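Local coordinates for protein sialyltransferase 0160 (Photobacterium damselae, PDB 4R84) that probably transfers sialic acid from CMP-sialic acid to galactoside acceptors as a GT-B glycosyltransferase, here holding a 3-fluoro analogue of that donor, at residues Ser238-Leu243 and Leu453-Pro458; Leu300-Asn305 and Met488-Ile493; Ile136-Ala141 and Asn165-His170. All blocks are in the same frame, centred on the assembly; numbering follows the deposited sequence.

Contact 1. Residues Ser238-Leu243 and Leu453-Pro458. With CSF (cytidine-5'-monophosphate-3-fluoro-N-acetyl-neuraminic acid), chain E.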
loop_
_atom_site.group_PDB
_atom_site.type_symbol
_atom_site.label_atom_id
_atom_site.label_comp_id
_atom_site.label_asym_id
_atom_site.label_seq_id
_atom_site.Cartn_x
_atom_site.Cartn_y
_atom_site.Cartn_z
ATOM N N SER A 238 -5.708 -5.722 -13.168
ATOM C CA SER A 238 -4.843 -6.666 -13.866
ATOM C C SER A 238 -4.667 -7.993 -13.110
ATOM O O SER A 238 -4.680 -9.047 -13.737
ATOM C CB SER A 238 -3.482 -6.019 -14.150
ATOM O OG SER A 238 -2.414 -6.781 -13.622
ATOM N N GLU A 239 -4.552 -7.946 -11.782
ATOM C CA GLU A 239 -4.428 -9.170 -10.990
ATOM C C GLU A 239 -5.678 -10.038 -11.109
ATOM O O GLU A 239 -5.599 -11.253 -11.005
ATOM C CB GLU A 239 -4.164 -8.861 -9.513
ATOM C CG GLU A 239 -2.696 -8.536 -9.189
ATOM C CD GLU A 239 -2.390 -7.041 -9.246
ATOM O OE1 GLU A 239 -3.274 -6.268 -9.693
ATOM O OE2 GLU A 239 -1.269 -6.639 -8.840
ATOM N N TYR A 240 -6.833 -9.406 -11.294
ATOM C CA TYR A 240 -8.109 -10.126 -11.348
ATOM C C TYR A 240 -8.325 -10.736 -12.724
ATOM O O TYR A 240 -8.786 -11.861 -12.828
ATOM C CB TYR A 240 -9.260 -9.176 -10.933
ATOM C CG TYR A 240 -9.047 -8.861 -9.476
ATOM C CD1 TYR A 240 -8.116 -7.897 -9.088
ATOM C CD2 TYR A 240 -9.680 -9.606 -8.478
ATOM C CE1 TYR A 240 -7.840 -7.661 -7.753
ATOM C CE2 TYR A 240 -9.423 -9.362 -7.140
ATOM C CZ TYR A 240 -8.498 -8.392 -6.782
ATOM O OH TYR A 240 -8.203 -8.142 -5.457
ATOM N N VAL A 241 -7.934 -10.010 -13.766
ATOM C CA VAL A 241 -7.946 -10.558 -15.112
ATOM C C VAL A 241 -7.019 -11.769 -15.189
ATOM O O VAL A 241 -7.354 -12.776 -15.816
ATOM C CB VAL A 241 -7.531 -9.505 -16.162
ATOM C CG1 VAL A 241 -7.340 -10.159 -17.525
ATOM C CG2 VAL A 241 -8.593 -8.413 -16.258
ATOM N N SER A 242 -5.858 -11.681 -14.537
ATOM C CA SER A 242 -4.914 -12.794 -14.556
ATOM C C SER A 242 -5.476 -14.006 -13.831
ATOM O O SER A 242 -5.301 -15.137 -14.277
ATOM C CB SER A 242 -3.574 -12.391 -13.914
ATOM O OG SER A 242 -2.960 -11.361 -14.671
ATOM N N LEU A 243 -6.136 -13.764 -12.706
ATOM C CA LEU A 243 -6.782 -14.827 -11.947
ATOM C C LEU A 243 -7.918 -15.450 -12.764
ATOM O O LEU A 243 -8.066 -16.671 -12.808
ATOM C CB LEU A 243 -7.300 -14.291 -10.604
ATOM C CG LEU A 243 -6.227 -14.169 -9.498
ATOM C CD1 LEU A 243 -6.759 -13.353 -8.335
ATOM C CD2 LEU A 243 -5.778 -15.552 -9.042
ATOM N N LEU A 453 -9.422 2.019 -12.168
ATOM C CA LEU A 453 -9.921 2.795 -11.048
ATOM C C LEU A 453 -11.319 2.336 -10.602
ATOM O O LEU A 453 -11.703 2.564 -9.458
ATOM C CB LEU A 453 -9.932 4.292 -11.396
ATOM C CG LEU A 453 -10.926 4.806 -12.449
ATOM C CD1 LEU A 453 -12.284 5.161 -11.828
ATOM C CD2 LEU A 453 -10.306 6.023 -13.171
ATOM N N TYR A 454 -12.079 1.697 -11.497
ATOM C CA TYR A 454 -13.441 1.272 -11.147
ATOM C C TYR A 454 -13.458 0.078 -10.195
ATOM O O TYR A 454 -14.502 -0.248 -9.629
ATOM C CB TYR A 454 -14.258 0.958 -12.419
ATOM C CG TYR A 454 -14.784 2.223 -13.037
ATOM C CD1 TYR A 454 -15.951 2.812 -12.568
ATOM C CD2 TYR A 454 -14.066 2.875 -14.027
ATOM C CE1 TYR A 454 -16.410 4.003 -13.099
ATOM C CE2 TYR A 454 -14.510 4.053 -14.560
ATOM C CZ TYR A 454 -15.676 4.616 -14.097
ATOM O OH TYR A 454 -16.093 5.799 -14.649
ATOM N N PHE A 455 -12.302 -0.547 -9.981
ATOM C CA PHE A 455 -12.245 -1.690 -9.085
ATOM C C PHE A 455 -12.230 -1.302 -7.611
ATOM O O PHE A 455 -12.371 -2.155 -6.741
ATOM C CB PHE A 455 -11.023 -2.541 -9.414
ATOM C CG PHE A 455 -11.323 -3.634 -10.375
ATOM C CD1 PHE A 455 -11.751 -3.333 -11.663
ATOM C CD2 PHE A 455 -11.226 -4.955 -9.998
ATOM C CE1 PHE A 455 -12.041 -4.333 -12.557
ATOM C CE2 PHE A 455 -11.521 -5.962 -10.897
ATOM C CZ PHE A 455 -11.933 -5.652 -12.172
ATOM N N THR A 456 -12.087 -0.019 -7.315
ATOM C CA THR A 456 -12.147 0.382 -5.919
ATOM C C THR A 456 -13.226 1.432 -5.698
ATOM O O THR A 456 -13.103 2.313 -4.853
ATOM C CB THR A 456 -10.786 0.886 -5.413
ATOM O OG1 THR A 456 -10.255 1.860 -6.321
ATOM C CG2 THR A 456 -9.811 -0.274 -5.301
ATOM N N ILE A 457 -14.295 1.321 -6.476
ATOM C CA ILE A 457 -15.477 2.140 -6.248
ATOM C C ILE A 457 -16.632 1.234 -5.836
ATOM O O ILE A 457 -16.907 0.252 -6.525
ATOM C CB ILE A 457 -15.886 2.917 -7.501
ATOM C CG1 ILE A 457 -14.722 3.750 -8.051
ATOM C CG2 ILE A 457 -17.089 3.805 -7.205
ATOM C CD1 ILE A 457 -15.076 4.466 -9.348
ATOM N N PRO A 458 -17.306 1.555 -4.712
ATOM C CA PRO A 458 -18.496 0.792 -4.313
ATOM C C PRO A 458 -19.495 0.732 -5.453
ATOM O O PRO A 458 -19.667 1.731 -6.170
ATOM C CB PRO A 458 -19.050 1.589 -3.128
ATOM C CG PRO A 458 -17.847 2.304 -2.558
ATOM C CD PRO A 458 -16.999 2.645 -3.767
HETATM C C5A CSF E . -4.656 -0.151 -20.226
HETATM C C4A CSF E . -3.560 0.024 -19.183
HETATM C C2A CSF E . -4.197 2.467 -19.011
HETATM O O6A CSF E . -5.232 2.176 -19.968
HETATM C C6A CSF E . -5.760 0.855 -19.924
HETATM C C3A CSF E . -3.039 1.465 -19.172
HETATM O O4A CSF E . -2.494 -0.889 -19.478
HETATM N N5A CSF E . -5.188 -1.493 -20.151
HETATM C C7A CSF E . -6.840 0.765 -20.984
HETATM C C8A CSF E . -7.952 1.754 -20.685
HETATM C C9A CSF E . -9.131 1.523 -21.622
HETATM O O9A CSF E . -10.153 2.453 -21.265
HETATM O O8A CSF E . -8.390 1.532 -19.345
HETATM O O7A CSF E . -6.279 1.087 -22.258
HETATM C C1A CSF E . -3.688 3.873 -19.260
HETATM O OBA CSF E . -2.859 4.357 -18.464
HETATM O OAA CSF E . -4.096 4.513 -20.258
HETATM O O1A CSF E . -4.637 2.385 -17.655
HETATM O O2A CSF E . -6.478 1.918 -16.043
HETATM N N1 CSF E . -6.493 7.528 -14.116
HETATM C C2 CSF E . -7.067 8.622 -13.451
HETATM N N3 CSF E . -8.137 9.251 -13.988
HETATM C C4 CSF E . -8.646 8.811 -15.159
HETATM C C5 CSF E . -8.076 7.732 -15.834
HETATM C C6 CSF E . -6.968 7.094 -15.286
HETATM C "C3'" CSF E . -5.548 4.615 -13.100
HETATM C "C2'" CSF E . -5.652 5.946 -12.403
HETATM C "C1'" CSF E . -5.301 6.912 -13.512
HETATM O "O4'" CSF E . -4.571 6.179 -14.499
HETATM C "C4'" CSF E . -4.378 4.846 -14.028
HETATM P PA CSF E . -5.986 2.986 -16.988
HETATM O "O5'" CSF E . -5.496 4.135 -16.009
HETATM C "C5'" CSF E . -4.350 3.895 -15.206
HETATM O "O3'" CSF E . -5.357 3.552 -12.175
HETATM O "O2'" CSF E . -4.627 6.068 -11.407
HETATM N N4 CSF E . -9.719 9.439 -15.700
HETATM O O2 CSF E . -6.572 9.006 -12.358
HETATM O O3A CSF E . -6.910 3.616 -17.995
HETATM C C10 CSF E . -5.295 -2.297 -21.213
HETATM O O10 CSF E . -4.866 -1.992 -22.317
HETATM C C11 CSF E . -6.001 -3.601 -20.964
HETATM F F3A CSF E . -2.385 1.745 -20.349
#
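Two buried aromatics, Y240 of helix 237-246 and F455 of the short 3-10 turn, make the direct contact between these segments. Their rings form an oblique pair, centroids 5.8 Å apart and planes at 45°. The closest touch comes from the stem of the tyrosine: F455 CE2 lies 3.9 Å from Y240 CB and 4.1 Å from Y240 CG, and the two side chains run past each other in opposite directions. Helix 483-490 packs on both residues, through V487 on Y240 and through L484 and M488 on F455.

Apolar packing also reaches the donor analogue. One methyl of L453, CD2, stands over the face of the cytosine, 3.8 Å from CSF C4. Its other methyl, CD1, sits 3.6 Å above the plane of the Y454 ring, toward the rim. L453 thus lies between the base and that ring, its CG tucked between backbone N and carbonyl carbon (chi1 69°). E434, the F433 backbone, K405 and H407 are among the polar partners that complete the ligand site.

The polar groups bond to residues outside the pair. Y240 OH is gripped twice, by D234 OD2 and by R296 N, which fixes the far end of the ring; Y454 OH bonds to T362 OG1. In the helix, E239 OE2 takes backbone N-H groups of A206 and D235.

Helix 237-246 follows strand 225-233 of the larger sheet, and 453-458 follows strand 445-447 of the four-stranded parallel sheet, consistent with the two halves of a GT-B fold. L453, in the same turn as F455, meets the cytosine. With no hydrogen bond between the segments, the Y240-F455 bridge is purely dispersive and hydrophobic, while the tyrosine hydroxyl is satisfied by D234 and R296.

Contact 2. Residues Leu300-Asn305 and Met488-Ile493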
loop_
_atom_site.group_PDB
_atom_site.type_symbol
_atom_site.label_atom_id
_atom_site.label_comp_id
_atom_site.label_asym_id
_atom_site.label_seq_id
_atom_site.Cartn_x
_atom_site.Cartn_y
_atom_site.Cartn_z
ATOM N N LEU A 300 -12.000 -14.391 -4.246
ATOM C CA LEU A 300 -11.617 -15.766 -3.954
ATOM C C LEU A 300 -12.794 -16.578 -3.394
ATOM O O LEU A 300 -12.739 -17.809 -3.363
ATOM C CB LEU A 300 -10.454 -15.806 -2.958
ATOM C CG LEU A 300 -9.178 -15.109 -3.418
ATOM C CD1 LEU A 300 -8.150 -15.134 -2.275
ATOM C CD2 LEU A 300 -8.626 -15.752 -4.674
ATOM N N ASP A 301 -13.830 -15.877 -2.929
ATOM C CA ASP A 301 -15.058 -16.504 -2.425
ATOM C C ASP A 301 -16.093 -16.676 -3.529
ATOM O O ASP A 301 -16.645 -17.763 -3.711
ATOM C CB ASP A 301 -15.682 -15.674 -1.295
ATOM C CG ASP A 301 -14.804 -15.593 -0.062
ATOM O OD1 ASP A 301 -14.168 -16.609 0.286
ATOM O OD2 ASP A 301 -14.756 -14.509 0.560
ATOM N N VAL A 302 -16.384 -15.589 -4.241
ATOM C CA VAL A 302 -17.495 -15.603 -5.208
ATOM C C VAL A 302 -17.171 -16.401 -6.467
ATOM O O VAL A 302 -18.071 -16.912 -7.129
ATOM C CB VAL A 302 -17.932 -14.177 -5.623
ATOM C CG1 VAL A 302 -18.407 -13.395 -4.405
ATOM C CG2 VAL A 302 -16.808 -13.438 -6.335
ATOM N N GLU A 303 -15.895 -16.520 -6.801
ATOM C CA GLU A 303 -15.504 -17.328 -7.948
ATOM C C GLU A 303 -15.151 -18.741 -7.506
ATOM O O GLU A 303 -14.087 -18.984 -6.946
ATOM C CB GLU A 303 -14.346 -16.665 -8.703
ATOM C CG GLU A 303 -13.793 -17.519 -9.813
ATOM C CD GLU A 303 -14.883 -17.983 -10.770
ATOM O OE1 GLU A 303 -15.496 -17.138 -11.449
ATOM O OE2 GLU A 303 -15.128 -19.208 -10.829
ATOM N N ALA A 304 -16.053 -19.685 -7.772
ATOM C CA ALA A 304 -15.930 -21.016 -7.188
ATOM C C ALA A 304 -14.651 -21.729 -7.599
ATOM O O ALA A 304 -14.117 -22.526 -6.826
ATOM C CB ALA A 304 -17.137 -21.867 -7.549
ATOM N N ASN A 305 -14.136 -21.428 -8.792
ATOM C CA ASN A 305 -12.909 -22.078 -9.247
ATOM C C ASN A 305 -11.645 -21.478 -8.620
ATOM O O ASN A 305 -10.536 -21.856 -8.992
ATOM C CB ASN A 305 -12.789 -22.008 -10.765
ATOM C CG ASN A 305 -13.697 -23.014 -11.464
ATOM O OD1 ASN A 305 -13.872 -24.134 -10.995
ATOM N ND2 ASN A 305 -14.278 -22.611 -12.586
ATOM N N MET A 488 -15.799 -8.072 -13.485
ATOM C CA MET A 488 -16.587 -7.022 -12.862
ATOM C C MET A 488 -18.032 -7.464 -12.634
ATOM O O MET A 488 -18.640 -7.101 -11.622
ATOM C CB MET A 488 -16.558 -5.761 -13.723
ATOM C CG MET A 488 -15.164 -5.256 -13.984
ATOM S SD MET A 488 -15.190 -3.679 -14.852
ATOM C CE MET A 488 -15.701 -2.616 -13.536
ATOM N N LEU A 489 -18.581 -8.243 -13.565
ATOM C CA LEU A 489 -19.922 -8.798 -13.386
ATOM C C LEU A 489 -19.979 -9.748 -12.189
ATOM O O LEU A 489 -20.883 -9.651 -11.369
ATOM C CB LEU A 489 -20.385 -9.508 -14.664
ATOM C CG LEU A 489 -20.726 -8.613 -15.869
ATOM C CD1 LEU A 489 -20.894 -9.439 -17.133
ATOM C CD2 LEU A 489 -21.978 -7.779 -15.630
ATOM N N THR A 490 -19.014 -10.660 -12.094
ATOM C CA THR A 490 -18.933 -11.622 -10.982
ATOM C C THR A 490 -18.797 -10.915 -9.628
ATOM O O THR A 490 -19.358 -11.354 -8.613
ATOM C CB THR A 490 -17.749 -12.593 -11.182
ATOM O OG1 THR A 490 -17.976 -13.367 -12.365
ATOM C CG2 THR A 490 -17.591 -13.543 -9.998
ATOM N N LEU A 491 -18.036 -9.830 -9.627
ATOM C CA LEU A 491 -17.816 -9.027 -8.427
ATOM C C LEU A 491 -18.965 -8.060 -8.134
ATOM O O LEU A 491 -18.976 -7.408 -7.099
ATOM C CB LEU A 491 -16.499 -8.252 -8.554
ATOM C CG LEU A 491 -15.217 -9.074 -8.422
ATOM C CD1 LEU A 491 -14.004 -8.206 -8.770
ATOM C CD2 LEU A 491 -15.096 -9.642 -7.018
ATOM N N GLY A 492 -19.926 -7.938 -9.049
ATOM C CA GLY A 492 -21.062 -7.067 -8.799
ATOM C C GLY A 492 -20.759 -5.584 -8.944
ATOM O O GLY A 492 -21.531 -4.727 -8.501
ATOM N N ILE A 493 -19.659 -5.272 -9.612
ATOM C CA ILE A 493 -19.280 -3.883 -9.796
ATOM C C ILE A 493 -20.231 -3.253 -10.783
ATOM O O ILE A 493 -20.684 -2.124 -10.601
ATOM C CB ILE A 493 -17.839 -3.747 -10.299
ATOM C CG1 ILE A 493 -16.882 -4.348 -9.266
ATOM C CG2 ILE A 493 -17.513 -2.281 -10.581
ATOM C CD1 ILE A 493 -15.440 -4.407 -9.727
#
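V302 and T490 bring two helix ends together, with their CA atoms 7.2 Å apart. Helix 299-302 stops at V302, and E303 is the first residue to leave helical angles before a 3-10 segment begins at A304. Across from it, helix 483-490 finishes in a Schellman motif: G492 takes a positive phi of 76°, its N bonds to L489 O at 3.0 Å, and I493 N reaches back to M488 O at 2.9 Å.

The side chains of V302 and T490 lie antiparallel and alongside, touching methyl to methyl, CG2 of the valine 3.7 Å from CG2 of the threonine. The same valine CG2 also lies 4.0 Å from T490 O and 4.2 Å from L491 CD2. T490 sorts its branches cleanly: OG1, opposite the carbonyl carbon (chi1 -63°), bonds back up its own helix to Q486 O, which leaves CG2, opposite the backbone N, facing V302.

In the GT-B fold the last helices of the chain commonly cross back to the N-terminal domain, and helix 483-490 fits that pattern, meeting here the region that follows strand 290-294. R296, from the loop between that strand and helix 299-302, donates through NH2 to L491 O.

E303 adds a looser approach, with OE1 4.4 Å from T490 CG2. Its other oxygen, OE2, accepts the backbone N-H of N305 at 3.2 Å through the anti lone pair. That bond is nearly straight, 167° at the hydrogen, and ties the carboxylate to the turn just beyond it, while the side chain also rests on K247.

Contact 3. Residues Ile136-Ala141 and Asn165-His170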
loop_
_atom_site.group_PDB
_atom_site.type_symbol
_atom_site.label_atom_id
_atom_site.label_comp_id
_atom_site.label_asym_id
_atom_site.label_seq_id
_atom_site.Cartn_x
_atom_site.Cartn_y
_atom_site.Cartn_z
ATOM N N ILE A 136 0.482 5.415 3.353
ATOM C CA ILE A 136 -0.240 5.443 4.623
ATOM C C ILE A 136 0.526 4.653 5.674
ATOM O O ILE A 136 0.720 5.114 6.810
ATOM C CB ILE A 136 -1.652 4.847 4.492
ATOM C CG1 ILE A 136 -2.494 5.657 3.501
ATOM C CG2 ILE A 136 -2.304 4.747 5.889
ATOM C CD1 ILE A 136 -2.985 6.965 4.038
ATOM N N HIS A 137 1.024 3.488 5.278
ATOM C CA HIS A 137 1.759 2.655 6.221
ATOM C C HIS A 137 3.020 3.365 6.723
ATOM O O HIS A 137 3.340 3.312 7.925
ATOM C CB HIS A 137 2.138 1.320 5.586
ATOM C CG HIS A 137 2.978 0.467 6.483
ATOM N ND1 HIS A 137 2.435 -0.323 7.474
ATOM C CD2 HIS A 137 4.323 0.329 6.583
ATOM C CE1 HIS A 137 3.411 -0.940 8.122
ATOM N NE2 HIS A 137 4.565 -0.560 7.600
ATOM N N ILE A 138 3.725 4.028 5.807
ATOM C CA ILE A 138 4.942 4.776 6.141
ATOM C C ILE A 138 4.642 5.884 7.143
ATOM O O ILE A 138 5.387 6.098 8.103
ATOM C CB ILE A 138 5.595 5.369 4.865
ATOM C CG1 ILE A 138 6.283 4.253 4.074
ATOM C CG2 ILE A 138 6.603 6.461 5.209
ATOM C CD1 ILE A 138 6.854 4.661 2.705
ATOM N N ILE A 139 3.542 6.591 6.930
ATOM C CA ILE A 139 3.203 7.685 7.826
ATOM C C ILE A 139 2.930 7.154 9.234
ATOM O O ILE A 139 3.384 7.747 10.223
ATOM C CB ILE A 139 2.011 8.476 7.277
ATOM C CG1 ILE A 139 2.460 9.233 6.030
ATOM C CG2 ILE A 139 1.491 9.473 8.322
ATOM C CD1 ILE A 139 1.283 9.764 5.198
ATOM N N GLN A 140 2.242 6.019 9.321
ATOM C CA GLN A 140 2.020 5.364 10.610
ATOM C C GLN A 140 3.343 4.886 11.204
ATOM O O GLN A 140 3.605 5.053 12.394
ATOM C CB GLN A 140 1.093 4.157 10.475
ATOM C CG GLN A 140 -0.335 4.452 9.968
ATOM C CD GLN A 140 -1.037 3.180 9.475
ATOM O OE1 GLN A 140 -0.390 2.168 9.207
ATOM N NE2 GLN A 140 -2.357 3.236 9.346
ATOM N N ALA A 141 4.160 4.268 10.361
ATOM C CA ALA A 141 5.392 3.617 10.822
ATOM C C ALA A 141 6.469 4.590 11.288
ATOM O O ALA A 141 7.319 4.226 12.116
ATOM C CB ALA A 141 5.946 2.705 9.714
ATOM N N ASN A 165 12.570 13.582 4.324
ATOM C CA ASN A 165 13.253 13.692 5.605
ATOM C C ASN A 165 12.280 13.507 6.770
ATOM O O ASN A 165 12.628 12.893 7.791
ATOM C CB ASN A 165 13.976 15.037 5.698
ATOM C CG ASN A 165 15.214 15.091 4.815
ATOM O OD1 ASN A 165 15.764 14.054 4.438
ATOM N ND2 ASN A 165 15.639 16.299 4.455
ATOM N N LYS A 166 11.055 13.996 6.604
ATOM C CA LYS A 166 10.018 13.836 7.619
ATOM C C LYS A 166 9.718 12.373 7.899
ATOM O O LYS A 166 9.316 12.020 9.005
ATOM C CB LYS A 166 8.705 14.518 7.184
ATOM C CG LYS A 166 8.738 16.037 7.059
ATOM C CD LYS A 166 7.345 16.568 6.709
ATOM C CE LYS A 166 7.343 18.062 6.422
ATOM N NZ LYS A 166 7.629 18.897 7.633
ATOM N N LEU A 167 9.930 11.521 6.899
ATOM C CA LEU A 167 9.495 10.135 6.991
ATOM C C LEU A 167 10.646 9.130 6.978
ATOM O O LEU A 167 10.415 7.927 6.869
ATOM C CB LEU A 167 8.505 9.824 5.845
ATOM C CG LEU A 167 7.170 10.587 5.895
ATOM C CD1 LEU A 167 6.358 10.355 4.618
ATOM C CD2 LEU A 167 6.361 10.136 7.093
ATOM N N ASN A 168 11.875 9.627 7.129
ATOM C CA ASN A 168 13.079 8.784 7.098
ATOM C C ASN A 168 13.144 7.959 5.809
ATOM O O ASN A 168 13.497 6.773 5.798
ATOM C CB ASN A 168 13.118 7.878 8.334
ATOM C CG ASN A 168 13.425 8.657 9.610
ATOM O OD1 ASN A 168 13.850 9.808 9.552
ATOM N ND2 ASN A 168 13.210 8.031 10.759
ATOM N N ILE A 169 12.808 8.633 4.719
ATOM C CA ILE A 169 12.832 8.060 3.387
ATOM C C ILE A 169 14.065 8.489 2.596
ATOM O O ILE A 169 14.414 9.673 2.565
ATOM C CB ILE A 169 11.584 8.481 2.597
ATOM C CG1 ILE A 169 10.339 7.751 3.109
ATOM C CG2 ILE A 169 11.792 8.210 1.136
ATOM C CD1 ILE A 169 9.041 8.266 2.447
ATOM N N HIS A 170 14.724 7.517 1.971
ATOM C CA HIS A 170 15.707 7.780 0.922
ATOM C C HIS A 170 15.119 7.254 -0.375
ATOM O O HIS A 170 14.807 6.075 -0.469
ATOM C CB HIS A 170 17.036 7.087 1.231
ATOM C CG HIS A 170 18.200 7.599 0.434
ATOM N ND1 HIS A 170 18.117 7.901 -0.909
ATOM C CD2 HIS A 170 19.482 7.854 0.796
ATOM C CE1 HIS A 170 19.294 8.322 -1.340
ATOM N NE2 HIS A 170 20.139 8.303 -0.325
#
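No flat group passes between the segments where I138 and I139 meet L167 and I169: Y123 and W154 lie against I138 and F336 against I139, while H137 meets Y202 (planes at about 40°) and H170 stacks on Y172 outside the seam. The seam itself is aliphatic. I138 presents its CG2 methyl, placed opposite the backbone N, and L167 wraps round it: CB and CD1 each lie 3.9 Å from I138 CG2, with the two side chains crossing at about a right angle. L167 CD2 reaches to the neighbouring residue, I139, 4.1 Å from both its CA and CG1. From the start of the strand, I169 CD1 comes within 4.1 Å of I138 CG2.

Helix 129-144 is the crossover between parallel strands 106-125 and 149-154, a beta-alpha-beta unit of the Rossmann-like domain, and the second segment leads from helix 161-166 into the next strand, 169-175. R150 borders the site, packing on I138 and donating through NH1 to L167 O. Between the segments, buried branched methyls with no hydrogen bond imply van der Waals packing and the exclusion of water; K142 NZ, bonded to K166 O, adds a polar tie beside it.

Overall arrangement
Following the chain from the N terminus, contact 3 closes first: helix 129-144 meets residues 165-170 across a loop of 23 residues, all within the first Rossmann-like domain. It is complete before the others open and stands apart, its centre about 27 Å from that of contact 1 and about 35 Å from that of contact 2. Those two cross, since 238-243 and 300-305 come in order and then 453-458 and 488-493. Contact 1 joins helix 237-246 to the turn that carries the pocket residue L453; contact 2 joins the end of helix 483-490 to the end of helix 299-302. They touch directly, F455 CE1 lying 3.6 Å from M488 CG, so both contacts share one packed region round helix 483-490.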